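Side-chain contact in NAD nucleotidase (Haemophilus influenzae, PDB 3ZTV), which degrades NAD to adenosine and nicotinamide riboside, acting as a periplasmic, zinc-dependent pyrophosphatase and 5'-nucleotidase: residues 50-53 against 54-58. Residues are numbered along the deposited sequence; the frame is centred on the assembly and turned at random.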
loop_
_atom_site.group_PDB
_atom_site.type_symbol
_atom_site.label_atom_id
_atom_site.label_comp_id
_atom_site.label_asym_id
_atom_site.label_seq_id
_atom_site.Cartn_x
_atom_site.Cartn_y
_atom_site.Cartn_z
ATOM N N ASN A 50 36.119 5.386 -11.065
ATOM C CA ASN A 50 36.555 4.060 -11.473
ATOM C C ASN A 50 37.938 3.693 -10.940
ATOM O O ASN A 50 38.164 2.552 -10.528
ATOM C CB ASN A 50 36.455 3.895 -12.992
ATOM C CG ASN A 50 35.012 3.719 -13.464
ATOM O OD1 ASN A 50 34.113 3.439 -12.673
ATOM N ND2 ASN A 50 34.794 3.882 -14.763
ATOM N N ALA A 51 38.849 4.656 -10.932
ATOM C CA ALA A 51 40.177 4.419 -10.369
ATOM C C ALA A 51 40.082 4.039 -8.893
ATOM O O ALA A 51 40.729 3.092 -8.441
ATOM C CB ALA A 51 41.064 5.649 -10.547
ATOM N N LYS A 52 39.294 4.784 -8.131
ATOM C CA LYS A 52 39.162 4.501 -6.706
ATOM C C LYS A 52 38.466 3.161 -6.437
ATOM O O LYS A 52 38.906 2.386 -5.576
ATOM C CB LYS A 52 38.456 5.652 -5.975
ATOM C CG LYS A 52 38.358 5.459 -4.463
ATOM C CD LYS A 52 39.459 6.174 -3.699
ATOM C CE LYS A 52 40.823 5.551 -3.919
ATOM N NZ LYS A 52 41.833 6.058 -2.924
ATOM N N LEU A 53 37.387 2.876 -7.161
ATOM C CA LEU A 53 36.725 1.577 -7.040
ATOM C C LEU A 53 37.696 0.442 -7.379
ATOM O O LEU A 53 37.744 -0.570 -6.673
ATOM C CB LEU A 53 35.482 1.503 -7.936
ATOM C CG LEU A 53 34.269 2.337 -7.521
ATOM C CD1 LEU A 53 33.210 2.285 -8.624
ATOM C CD2 LEU A 53 33.697 1.872 -6.194
ATOM N N ASN A 54 38.478 0.610 -8.442
ATOM C CA ASN A 54 39.411 -0.427 -8.853
ATOM C C ASN A 54 40.460 -0.690 -7.786
ATOM O O ASN A 54 40.781 -1.840 -7.494
ATOM C CB ASN A 54 40.085 -0.069 -10.181
ATOM C CG ASN A 54 39.163 -0.260 -11.375
ATOM O OD1 ASN A 54 38.120 -0.899 -11.259
ATOM N ND2 ASN A 54 39.553 0.278 -12.530
ATOM N N LYS A 55 40.997 0.370 -7.201
ATOM C CA LYS A 55 42.019 0.199 -6.180
ATOM C C LYS A 55 41.453 -0.386 -4.890
ATOM O O LYS A 55 42.075 -1.251 -4.270
ATOM C CB LYS A 55 42.734 1.521 -5.916
ATOM C CG LYS A 55 43.637 1.928 -7.058
ATOM C CD LYS A 55 44.435 3.170 -6.741
ATOM C CE LYS A 55 43.621 4.428 -6.979
ATOM N NZ LYS A 55 44.491 5.646 -6.971
ATOM N N LEU A 56 40.277 0.071 -4.475
ATOM C CA LEU A 56 39.703 -0.425 -3.222
ATOM C C LEU A 56 39.241 -1.872 -3.328
ATOM O O LEU A 56 39.450 -2.665 -2.406
ATOM C CB LEU A 56 38.565 0.470 -2.725
ATOM C CG LEU A 56 38.977 1.891 -2.327
ATOM C CD1 LEU A 56 37.748 2.701 -1.906
ATOM C CD2 LEU A 56 40.040 1.884 -1.219
ATOM N N ARG A 57 38.633 -2.237 -4.450
ATOM C CA ARG A 57 38.111 -3.595 -4.587
ATOM C C ARG A 57 39.237 -4.637 -4.592
ATOM O O ARG A 57 39.032 -5.765 -4.152
ATOM C CB ARG A 57 37.199 -3.737 -5.813
ATOM C CG ARG A 57 37.921 -3.809 -7.141
ATOM C CD ARG A 57 36.934 -3.670 -8.287
ATOM N NE ARG A 57 36.044 -4.827 -8.397
ATOM C CZ ARG A 57 34.925 -4.838 -9.115
ATOM N NH1 ARG A 57 34.537 -3.754 -9.767
ATOM N NH2 ARG A 57 34.186 -5.938 -9.170
ATOM N N LYS A 58 40.429 -4.262 -5.055
ATOM C CA LYS A 58 41.557 -5.196 -5.034
ATOM C C LYS A 58 42.209 -5.278 -3.654
ATOM O O LYS A 58 42.866 -6.268 -3.334
ATOM C CB LYS A 58 42.590 -4.833 -6.096
ATOM C CG LYS A 58 43.549 -3.748 -5.693
ATOM C CD LYS A 58 44.265 -3.205 -6.912
ATOM C CE LYS A 58 45.500 -2.423 -6.524
ATOM N NZ LYS A 58 45.802 -1.385 -7.517
#
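K55 lies back over the carbonyl of A51, one turn earlier in the alpha-helix 46-59. This helix belongs to the calcineurin-like phosphoesterase part of the chain. From the root outward, K55 CB is 3.6 Å from A51 O, and CG comes closer to the same oxygen. CG stands anti to the carbonyl carbon of K55 (chi1 -71°), which directs the chain back toward the preceding turn. CD is more distant from A51 O. The chain then bends at chi3 (-82°), and CE returns to 3.5 Å from that oxygen. The tip, NZ, forms a salt bridge with D334.

K52 leaves the same side of the helix. Its NZ is 4.9 Å from K55 NZ, so the like charges are close but do not touch. K52 NZ is hydrogen-bonded to S331 OG and has a weak, long ion pair with D334. The carboxylate of D334 thus lies near both ammonium groups and probably balances part of their charge.

Nearer the root of K52, CG meets L56 CD1 at 3.8 Å, where the two side chains pass at a slant. Both also reach strand 284-295, K52 at L294 and L56 at H292. With L53, L56 and R57 on L16, and L53 and R57 on V65, the helix packs on the mixed sheet that contains strands 11-18, 63-67 and 284-295.

Backbone N-H groups of N54, K55, L56 and R57 donate hydrogen bonds to the carbonyl oxygens of N50, A51, K52 and L53, in that order. R57 CB and CG lie against L53 O, the oxygen that accepts the R57 backbone N-H. R57 NH1 is hydrogen-bonded to N94 O. On N54, the amide carbon CG sits 3.1 Å from N50 O.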